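Local coordinates for methylaspartate ammonia-lyase (Citrobacter amalonaticus, PDB 1KKO), which catalyses the reversible anti elimination of ammonia from L-threo-3-methylaspartate to give mesaconate, using magnesium as cofactor, at residues F92-D95 / H96-L100; V317-D321 / A322-H326; F399-M402 / N403-I406. All coordinates share one frame; numbering follows the deposited sequence.

Contact 1. Residues F92-D95 / H96-L100; sequences FLND and HIKPL
His96 turns an edge of its imidazole onto the ring of Phe92, one turn back on helix 86-101, and the side chain can be followed outward. His96 CB sits 3.3 Å from Phe92 O, the carbonyl that also accepts the backbone bond from His96 N, and CG stays close to the same oxygen. With CG beside its own backbone N (chi1 -63°), the ring leans back toward the preceding turn. His96 ND1 then stands over one face of the phenyl ring, off centre, 3.4 Å from Phe92 CD2, and His96 CE1 follows at 3.9 Å from that same CD2. The planes meet at 66°: a T-shaped pair with the imidazole edge on the phenyl face. CB of Asp95 covers one face of the imidazole in a CH-pi contact.

The helix widens here. Leu93 O takes two backbone donors, Ile97 N and Lys98 N, the pi-type turn, and just beyond it Pro99 has no N-H to offer. Ile97 CG1 packs 3.8 Å from Leu93 CD2, on the side that faces Phe8 of strand 3-18 and helix 128-146. On another flank, Lys98 NZ bonds Asn94 OD1 at 2.6 Å, from above the amide plane and off the lone pairs. The eclipsed chi3 (1°) is strained, so the lysine end is less certainly placed. As modelled, it meets a neutral carbonyl dipole, which would probably neutralise its ammonium little.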
ATOM      1  N   PHE A  92     -14.792  21.608   9.582  1.00 18.73           N
ATOM      2  CA  PHE A  92     -14.388  21.741  10.978  1.00 18.59           C
ATOM      3  C   PHE A  92     -12.914  22.150  11.052  1.00 17.71           C
ATOM      4  O   PHE A  92     -12.544  23.086  11.762  1.00 17.93           O
ATOM      5  CB  PHE A  92     -14.630  20.409  11.704  1.00 19.32           C
ATOM      6  CG  PHE A  92     -14.136  20.374  13.130  1.00 20.52           C
ATOM      7  CD1 PHE A  92     -12.819  20.055  13.416  1.00 21.10           C
ATOM      8  CD2 PHE A  92     -15.006  20.619  14.189  1.00 21.90           C
ATOM      9  CE1 PHE A  92     -12.366  20.013  14.716  1.00 21.53           C
ATOM     10  CE2 PHE A  92     -14.559  20.572  15.494  1.00 21.90           C
ATOM     11  CZ  PHE A  92     -13.246  20.270  15.760  1.00 21.80           C
ATOM     12  N   LEU A  93     -12.059  21.454  10.310  1.00 16.87           N
ATOM     13  CA  LEU A  93     -10.628  21.749  10.338  1.00 16.29           C
ATOM     14  C   LEU A  93     -10.300  23.107   9.726  1.00 16.55           C
ATOM     15  O   LEU A  93      -9.473  23.858  10.262  1.00 16.08           O
ATOM     16  CB  LEU A  93      -9.854  20.636   9.632  1.00 16.03           C
ATOM     17  CG  LEU A  93      -9.911  19.283  10.346  1.00 16.29           C
ATOM     18  CD1 LEU A  93      -9.478  18.155   9.398  1.00 16.69           C
ATOM     19  CD2 LEU A  93      -9.057  19.298  11.607  1.00 17.66           C
ATOM     20  N   ASN A  94     -10.938  23.435   8.609  1.00 16.84           N
ATOM     21  CA  ASN A  94     -10.686  24.723   7.975  1.00 18.04           C
ATOM     22  C   ASN A  94     -11.122  25.870   8.887  1.00 19.08           C
ATOM     23  O   ASN A  94     -10.416  26.862   9.027  1.00 19.63           O
ATOM     24  CB  ASN A  94     -11.376  24.808   6.610  1.00 18.65           C
ATOM     25  CG  ASN A  94     -10.652  24.004   5.546  1.00 19.24           C
ATOM     26  OD1 ASN A  94      -9.425  23.952   5.525  1.00 20.64           O
ATOM     27  ND2 ASN A  94     -11.405  23.382   4.653  1.00 19.67           N
ATOM     28  N   ASP A  95     -12.257  25.698   9.551  1.00 19.59           N
ATOM     29  CA  ASP A  95     -12.815  26.738  10.417  1.00 20.75           C
ATOM     30  C   ASP A  95     -12.082  26.895  11.743  1.00 20.61           C
ATOM     31  O   ASP A  95     -11.782  28.015  12.172  1.00 22.20           O
ATOM     32  CB  ASP A  95     -14.272  26.412  10.749  1.00 21.29           C
ATOM     33  CG  ASP A  95     -15.202  26.563   9.564  1.00 23.81           C
ATOM     34  OD1 ASP A  95     -14.780  27.104   8.523  1.00 25.02           O
ATOM     35  OD2 ASP A  95     -16.384  26.155   9.601  1.00 27.04           O
ATOM     36  N   HIS A  96     -11.808  25.773  12.402  1.00 19.94           N
ATOM     37  CA  HIS A  96     -11.318  25.803  13.771  1.00 19.33           C
ATOM     38  C   HIS A  96      -9.837  25.549  13.945  1.00 18.45           C
ATOM     39  O   HIS A  96      -9.265  25.928  14.957  1.00 19.69           O
ATOM     40  CB  HIS A  96     -12.036  24.733  14.590  1.00 20.02           C
ATOM     41  CG  HIS A  96     -13.507  24.946  14.717  1.00 21.06           C
ATOM     42  ND1 HIS A  96     -14.433  23.988  14.368  1.00 23.35           N
ATOM     43  CD2 HIS A  96     -14.217  26.001  15.182  1.00 21.63           C
ATOM     44  CE1 HIS A  96     -15.648  24.451  14.597  1.00 22.70           C
ATOM     45  NE2 HIS A  96     -15.545  25.670  15.092  1.00 23.69           N
ATOM     46  N   ILE A  97      -9.215  24.866  12.991  1.00 16.63           N
ATOM     47  CA  ILE A  97      -7.834  24.469  13.173  1.00 15.81           C
ATOM     48  C   ILE A  97      -6.855  25.212  12.275  1.00 15.34           C
ATOM     49  O   ILE A  97      -5.764  25.551  12.711  1.00 15.06           O
ATOM     50  CB  ILE A  97      -7.723  22.934  13.020  1.00 15.56           C
ATOM     51  CG1 ILE A  97      -8.637  22.226  14.035  1.00 15.80           C
ATOM     52  CG2 ILE A  97      -6.279  22.483  13.175  1.00 14.45           C
ATOM     53  CD1 ILE A  97      -8.357  22.573  15.512  1.00 16.58           C
ATOM     54  N   LYS A  98      -7.237  25.462  11.030  1.00 15.43           N
ATOM     55  CA  LYS A  98      -6.368  26.211  10.130  1.00 16.12           C
ATOM     56  C   LYS A  98      -5.801  27.503  10.766  1.00 16.04           C
ATOM     57  O   LYS A  98      -4.604  27.741  10.685  1.00 15.97           O
ATOM     58  CB  LYS A  98      -7.086  26.509   8.817  1.00 16.73           C
ATOM     59  CG  LYS A  98      -6.233  27.257   7.802  1.00 19.32           C
ATOM     60  CD  LYS A  98      -6.950  27.521   6.472  1.00 23.25           C
ATOM     61  CE  LYS A  98      -8.367  27.008   6.426  1.00 26.74           C
ATOM     62  NZ  LYS A  98      -8.670  26.432   5.090  1.00 29.16           N
ATOM     63  N   PRO A  99      -6.629  28.341  11.397  1.00 16.59           N
ATOM     64  CA  PRO A  99      -6.102  29.569  12.019  1.00 17.07           C
ATOM     65  C   PRO A  99      -5.152  29.340  13.186  1.00 16.85           C
ATOM     66  O   PRO A  99      -4.379  30.224  13.558  1.00 17.76           O
ATOM     67  CB  PRO A  99      -7.358  30.283  12.509  1.00 17.50           C
ATOM     68  CG  PRO A  99      -8.445  29.738  11.706  1.00 17.38           C
ATOM     69  CD  PRO A  99      -8.095  28.271  11.505  1.00 16.71           C
ATOM     70  N   LEU A 100      -5.222  28.163  13.793  1.00 16.48           N
ATOM     71  CA  LEU A 100      -4.323  27.831  14.877  1.00 16.28           C
ATOM     72  C   LEU A 100      -2.996  27.307  14.357  1.00 15.77           C
ATOM     73  O   LEU A 100      -2.014  27.233  15.094  1.00 18.20           O
ATOM     74  CB  LEU A 100      -4.966  26.808  15.813  1.00 15.84           C
ATOM     75  CG  LEU A 100      -6.233  27.310  16.508  1.00 16.48           C
ATOM     76  CD1 LEU A 100      -6.931  26.206  17.290  1.00 16.77           C
ATOM     77  CD2 LEU A 100      -5.892  28.459  17.420  1.00 17.59           C
TER

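Contact 2. Residues V317-D321 / A322-H326; sequences VDFTD and AGSCH
A Schellman motif ends helix 313-321, one of the outer helices of the enolase-superfamily TIM barrel, and turns the chain toward strand 327-330. Ala322 N still makes a helical bond, to Asp318 O at 3.2 Å. Gly323 is the first residue to leave helical geometry; its positive phi (59°), a value that favours glycine, turns the chain so that the next N-H, that of Ser324, points back into the last turn. Ser324 N makes a long, weak bond of 3.4 Å to Phe319 O. The other bond of the motif runs from Gly323 N to Thr320 O at 3.0 Å, from well above the carbonyl plane.

The serine hydroxyl adds a shorter bond to the same phenylalanine oxygen. Ser324 OG donates to Phe319 O at 2.8 Å, so the carbonyl at the start of the motif is held by a backbone and a side-chain donor from one residue. The torsion explains the reach: OG stands between its backbone N and carbonyl carbon (chi1 63°), turned back toward the helix. There Ser324 OG also rests alongside the base of the phenylalanine, 3.6 Å from Phe319 CD2.

Phe319 packs on Ile285 and Leu288 of helix 281-298 and on Ala306 of strand 303-306, about 8 Å, side chain to side chain, from the magnesium ligand Asp307. Thr320 faces helix 339-351, where Asp321 OD1 bonds Tyr347 OH. His326 then pairs through its backbone with Ile304 and Glu354, bringing the chain in between the two neighbouring barrel strands.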
ATOM      1  N   VAL A 317      -0.265   2.951  30.545  1.00 11.84           N
ATOM      2  CA  VAL A 317       0.356   3.069  31.860  1.00 12.23           C
ATOM      3  C   VAL A 317      -0.344   2.144  32.853  1.00 12.28           C
ATOM      4  O   VAL A 317       0.320   1.424  33.611  1.00 12.91           O
ATOM      5  CB  VAL A 317       0.311   4.528  32.336  1.00 12.57           C
ATOM      6  CG1 VAL A 317       0.634   4.646  33.817  1.00 13.45           C
ATOM      7  CG2 VAL A 317       1.270   5.361  31.519  1.00 13.09           C
ATOM      8  N   ASP A 318      -1.674   2.128  32.834  1.00 12.37           N
ATOM      9  CA  ASP A 318      -2.442   1.308  33.774  1.00 12.93           C
ATOM     10  C   ASP A 318      -2.233  -0.193  33.555  1.00 12.81           C
ATOM     11  O   ASP A 318      -2.073  -0.960  34.518  1.00 13.20           O
ATOM     12  CB  ASP A 318      -3.926   1.661  33.683  1.00 12.98           C
ATOM     13  CG  ASP A 318      -4.240   3.063  34.178  1.00 14.53           C
ATOM     14  OD1 ASP A 318      -3.427   3.669  34.912  1.00 16.14           O
ATOM     15  OD2 ASP A 318      -5.302   3.633  33.878  1.00 17.43           O
ATOM     16  N   PHE A 319      -2.243  -0.633  32.297  1.00 12.18           N
ATOM     17  CA  PHE A 319      -1.987  -2.037  32.016  1.00 12.56           C
ATOM     18  C   PHE A 319      -0.563  -2.432  32.424  1.00 12.74           C
ATOM     19  O   PHE A 319      -0.333  -3.541  32.908  1.00 13.02           O
ATOM     20  CB  PHE A 319      -2.227  -2.367  30.535  1.00 12.46           C
ATOM     21  CG  PHE A 319      -3.669  -2.640  30.177  1.00 13.10           C
ATOM     22  CD1 PHE A 319      -4.585  -1.610  30.056  1.00 12.75           C
ATOM     23  CD2 PHE A 319      -4.084  -3.928  29.934  1.00 14.33           C
ATOM     24  CE1 PHE A 319      -5.896  -1.872  29.712  1.00 13.46           C
ATOM     25  CE2 PHE A 319      -5.398  -4.192  29.585  1.00 14.72           C
ATOM     26  CZ  PHE A 319      -6.292  -3.164  29.466  1.00 13.77           C
ATOM     27  N   THR A 320       0.384  -1.533  32.189  1.00 12.46           N
ATOM     28  CA  THR A 320       1.777  -1.751  32.560  1.00 12.55           C
ATOM     29  C   THR A 320       1.967  -1.831  34.074  1.00 12.69           C
ATOM     30  O   THR A 320       2.579  -2.768  34.577  1.00 13.30           O
ATOM     31  CB  THR A 320       2.620  -0.624  31.974  1.00 13.11           C
ATOM     32  OG1 THR A 320       2.562  -0.693  30.540  1.00 13.54           O
ATOM     33  CG2 THR A 320       4.098  -0.779  32.342  1.00 13.44           C
ATOM     34  N   ASP A 321       1.418  -0.861  34.795  1.00 12.58           N
ATOM     35  CA  ASP A 321       1.612  -0.802  36.242  1.00 13.31           C
ATOM     36  C   ASP A 321       1.043  -2.023  36.932  1.00 14.02           C
ATOM     37  O   ASP A 321       1.515  -2.405  37.989  1.00 14.67           O
ATOM     38  CB  ASP A 321       0.928   0.424  36.816  1.00 13.51           C
ATOM     39  CG  ASP A 321       1.624   1.716  36.468  1.00 14.23           C
ATOM     40  OD1 ASP A 321       2.756   1.679  35.946  1.00 13.73           O
ATOM     41  OD2 ASP A 321       1.094   2.821  36.721  1.00 16.26           O
ATOM     42  N   ALA A 322       0.005  -2.608  36.356  1.00 13.98           N
ATOM     43  CA  ALA A 322      -0.634  -3.779  36.931  1.00 14.55           C
ATOM     44  C   ALA A 322       0.129  -5.080  36.655  1.00 15.20           C
ATOM     45  O   ALA A 322      -0.227  -6.123  37.187  1.00 16.23           O
ATOM     46  CB  ALA A 322      -2.046  -3.892  36.384  1.00 15.28           C
ATOM     47  N   GLY A 323       1.159  -5.043  35.816  1.00 15.08           N
ATOM     48  CA  GLY A 323       1.868  -6.256  35.453  1.00 15.36           C
ATOM     49  C   GLY A 323       0.911  -7.237  34.806  1.00 15.76           C
ATOM     50  O   GLY A 323       0.995  -8.442  35.004  1.00 16.32           O
ATOM     51  N   SER A 324       0.022  -6.713  33.972  1.00 15.19           N
ATOM     52  CA  SER A 324      -1.105  -7.496  33.500  1.00 15.63           C
ATOM     53  C   SER A 324      -0.815  -8.492  32.388  1.00 15.56           C
ATOM     54  O   SER A 324      -1.579  -9.439  32.205  1.00 16.71           O
ATOM     55  CB  SER A 324      -2.224  -6.554  33.074  1.00 16.14           C
ATOM     56  OG  SER A 324      -1.817  -5.738  31.992  1.00 16.60           O
ATOM     57  N   CYS A 325       0.278  -8.298  31.659  1.00 14.32           N
ATOM     58  CA  CYS A 325       0.560  -9.106  30.485  1.00 14.55           C
ATOM     59  C   CYS A 325       1.991  -8.842  30.064  1.00 13.77           C
ATOM     60  O   CYS A 325       2.661  -8.010  30.662  1.00 14.63           O
ATOM     61  CB  CYS A 325      -0.399  -8.730  29.354  1.00 15.57           C
ATOM     62  SG  CYS A 325      -0.406  -6.983  28.991  1.00 17.23           S
ATOM     63  N   HIS A 326       2.456  -9.548  29.051  1.00 13.04           N
ATOM     64  CA  HIS A 326       3.842  -9.428  28.631  1.00 13.17           C
ATOM     65  C   HIS A 326       4.097  -8.309  27.653  1.00 12.76           C
ATOM     66  O   HIS A 326       5.199  -7.787  27.591  1.00 12.93           O
ATOM     67  CB  HIS A 326       4.286 -10.736  27.999  1.00 13.47           C
ATOM     68  CG  HIS A 326       4.032 -11.917  28.870  1.00 15.09           C
ATOM     69  ND1 HIS A 326       2.847 -12.617  28.831  1.00 15.32           N
ATOM     70  CD2 HIS A 326       4.787 -12.502  29.829  1.00 16.35           C
ATOM     71  CE1 HIS A 326       2.885 -13.586  29.727  1.00 15.75           C
ATOM     72  NE2 HIS A 326       4.053 -13.543  30.341  1.00 17.34           N
TER

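Contact 3. Residues F399-M402 / N403-I406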
ATOM      1  N   PHE A 399       8.931  -1.434   5.912  1.00 10.17           N
ATOM      2  CA  PHE A 399      10.294  -1.948   5.830  1.00 10.90           C
ATOM      3  C   PHE A 399      11.190  -1.001   5.060  1.00 10.35           C
ATOM      4  O   PHE A 399      12.302  -0.709   5.505  1.00 10.80           O
ATOM      5  CB  PHE A 399      10.252  -3.308   5.154  1.00 11.56           C
ATOM      6  CG  PHE A 399      11.547  -4.078   5.136  1.00 13.71           C
ATOM      7  CD1 PHE A 399      11.991  -4.747   6.260  1.00 15.83           C
ATOM      8  CD2 PHE A 399      12.261  -4.222   3.964  1.00 16.19           C
ATOM      9  CE1 PHE A 399      13.141  -5.501   6.228  1.00 17.13           C
ATOM     10  CE2 PHE A 399      13.423  -4.991   3.935  1.00 17.57           C
ATOM     11  CZ  PHE A 399      13.857  -5.610   5.074  1.00 17.99           C
ATOM     12  N   ASN A 400      10.743  -0.517   3.904  1.00 10.42           N
ATOM     13  CA  ASN A 400      11.641   0.301   3.100  1.00 10.37           C
ATOM     14  C   ASN A 400      11.898   1.656   3.737  1.00 10.53           C
ATOM     15  O   ASN A 400      12.998   2.170   3.645  1.00 10.61           O
ATOM     16  CB  ASN A 400      11.145   0.453   1.670  1.00 10.46           C
ATOM     17  CG  ASN A 400      11.006  -0.869   0.939  1.00 10.19           C
ATOM     18  OD1 ASN A 400      11.314  -1.950   1.455  1.00 12.21           O
ATOM     19  ND2 ASN A 400      10.558  -0.774  -0.307  1.00 10.90           N
ATOM     20  N   GLU A 401      10.890   2.285   4.333  1.00 10.21           N
ATOM     21  CA  GLU A 401      11.141   3.548   5.016  1.00 10.32           C
ATOM     22  C   GLU A 401      12.120   3.320   6.165  1.00 10.63           C
ATOM     23  O   GLU A 401      13.026   4.128   6.404  1.00 10.90           O
ATOM     24  CB  GLU A 401       9.864   4.175   5.568  1.00 10.40           C
ATOM     25  CG  GLU A 401      10.095   5.486   6.304  1.00 10.45           C
ATOM     26  CD  GLU A 401      10.462   6.655   5.390  1.00 10.33           C
ATOM     27  OE1 GLU A 401      10.444   6.494   4.151  1.00 11.30           O
ATOM     28  OE2 GLU A 401      10.710   7.771   5.895  1.00 11.56           O
HETATM   29  N   MSE A 402      11.957   2.208   6.874  1.00 10.93           N
HETATM   30  CA  MSE A 402      12.838   1.894   7.989  1.00 11.28           C
HETATM   31  C   MSE A 402      14.272   1.784   7.515  1.00 11.45           C
HETATM   32  O   MSE A 402      15.187   2.397   8.090  1.00 11.93           O
HETATM   33  CB  MSE A 402      12.382   0.589   8.624  1.00 11.54           C
HETATM   34  CG  MSE A 402      13.112   0.223   9.890  1.00 13.05           C
HETATM   35 SE   MSE A 402      12.473  -1.456  10.631  1.00 19.80          SE
HETATM   36  CE  MSE A 402      13.287  -2.692   9.317  1.00 19.75           C
ATOM     37  N   ASN A 403      14.486   1.009   6.465  1.00 11.60           N
ATOM     38  CA  ASN A 403      15.850   0.827   5.973  1.00 12.66           C
ATOM     39  C   ASN A 403      16.439   2.057   5.294  1.00 12.00           C
ATOM     40  O   ASN A 403      17.633   2.320   5.423  1.00 12.36           O
ATOM     41  CB  ASN A 403      15.947  -0.430   5.135  1.00 13.37           C
ATOM     42  CG  ASN A 403      15.683  -1.676   5.958  1.00 16.05           C
ATOM     43  OD1 ASN A 403      16.144  -1.778   7.091  1.00 18.57           O
ATOM     44  ND2 ASN A 403      14.923  -2.617   5.404  1.00 17.62           N
ATOM     45  N   ARG A 404      15.609   2.833   4.615  1.00 11.37           N
ATOM     46  CA  ARG A 404      16.072   4.086   4.048  1.00 11.14           C
ATOM     47  C   ARG A 404      16.542   5.011   5.162  1.00 11.42           C
ATOM     48  O   ARG A 404      17.563   5.680   5.043  1.00 12.02           O
ATOM     49  CB  ARG A 404      14.958   4.804   3.277  1.00 11.07           C
ATOM     50  CG  ARG A 404      14.729   4.335   1.855  1.00 11.19           C
ATOM     51  CD  ARG A 404      13.837   5.279   1.089  1.00 11.10           C
ATOM     52  NE  ARG A 404      12.465   5.342   1.622  1.00 11.24           N
ATOM     53  CZ  ARG A 404      11.483   4.515   1.260  1.00 11.30           C
ATOM     54  NH1 ARG A 404      11.709   3.546   0.391  1.00 11.46           N
ATOM     55  NH2 ARG A 404      10.272   4.661   1.766  1.00 11.35           N
ATOM     56  N   THR A 405      15.775   5.048   6.236  1.00 11.10           N
ATOM     57  CA  THR A 405      16.048   5.961   7.332  1.00 11.24           C
ATOM     58  C   THR A 405      17.291   5.544   8.104  1.00 11.60           C
ATOM     59  O   THR A 405      18.108   6.396   8.468  1.00 12.63           O
ATOM     60  CB  THR A 405      14.836   6.051   8.247  1.00 11.22           C
ATOM     61  OG1 THR A 405      13.725   6.551   7.489  1.00 11.48           O
ATOM     62  CG2 THR A 405      15.056   7.085   9.355  1.00 12.07           C
ATOM     63  N   ILE A 406      17.449   4.252   8.352  1.00 12.03           N
ATOM     64  CA  ILE A 406      18.654   3.760   8.997  1.00 13.17           C
ATOM     65  C   ILE A 406      19.858   4.156   8.147  1.00 13.35           C
ATOM     66  O   ILE A 406      20.867   4.609   8.689  1.00 14.79           O
ATOM     67  CB  ILE A 406      18.568   2.254   9.200  1.00 13.03           C
ATOM     68  CG1 ILE A 406      17.573   1.960  10.324  1.00 14.21           C
ATOM     69  CG2 ILE A 406      19.941   1.662   9.512  1.00 14.40           C
ATOM     70  CD1 ILE A 406      17.168   0.527  10.459  1.00 14.14           C
TER
HETATM   71  O   HOH W   1       9.856   2.006  -1.073  1.00 11.30           O
HETATM   72  O   HOH W   2      14.107  -1.904   2.693  1.00 18.91           O
HETATM   73  O   HOH W   3      11.466   8.080   2.231  1.00 13.07           O
HETATM   74  O   HOH W   4      13.338   8.636   5.647  1.00 15.63           O
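Glu401 O is gripped twice by Thr405: OG1 donates to it at 2.7 Å and the backbone N at 2.9 Å, the two donors arriving from opposite faces of the carbonyl plane. OG1 stands beside its own backbone N (chi1 -61°), which directs the hydroxyl back down the helix to the carbonyl one turn earlier. A water donates to both Thr405 OG1 and Glu401 OE2, tying the hydroxyl to the carboxylate, and OE2 is fixed further by His373 of helix 365-378.

The other carboxylate oxygen makes a salt bridge along the helix. Arg404 NH2 meets Glu401 OE1 at 3.0 Å, on the anti lone pair and close to the guanidinium plane; NE adds a weak bond to that oxygen, and a second water joins NE and OE1. A bend at chi3 (-65°) folds the arginine back, so one guanidinium face lies over Asn400 O, while Arg404 NH1 comes 3.4 Å from Asn400 CB. A third water links Arg404 NH1 to Asn400 ND2.

One turn after Phe399, Asn403 lowers ND2 onto the centre of the Phe399 ring, 3.2 Å from CZ, with amide and ring planes perpendicular. A fourth water accepts from that ND2. The selenomethionine Met402 runs beside Ile406, CG to CD1 4.1 Å, and packs on Leu169 and Val372.

Phe399, Asn400 and Arg404 face the second subunit: the Phe399 ring meets that of Tyr12, whose O takes Asn400 ND2, and Arg404 binds Glu365 and Ser54, all four partners' atoms belonging to that subunit. This is a final barrel helix at the homodimer interface, braced along its length by bonds three and four residues apart.

Overall arrangement
Contacts 1 and 3 each stay within one helix, 86-101 and 392-410, whereas contact 2 joins helix 313-321 to the loop before strand 327-330. Each has a buried side: Leu93 and Ile97, Phe319 and Ser324, Met402 and Thr405. Contacts 1 and 2 also include exposed residues; contact 3 has none. Contact 1, the most peripheral, lies in the N-terminal region and combines an aromatic pair and a lysine-amide bond with a buried leucine-isoleucine pair. The other two belong to the barrel. Contact 2 is chiefly backbone chemistry and alone lies near the metal site. Contact 3 has the only salt bridge, in keeping with its place against the second subunit, which touches neither other contact.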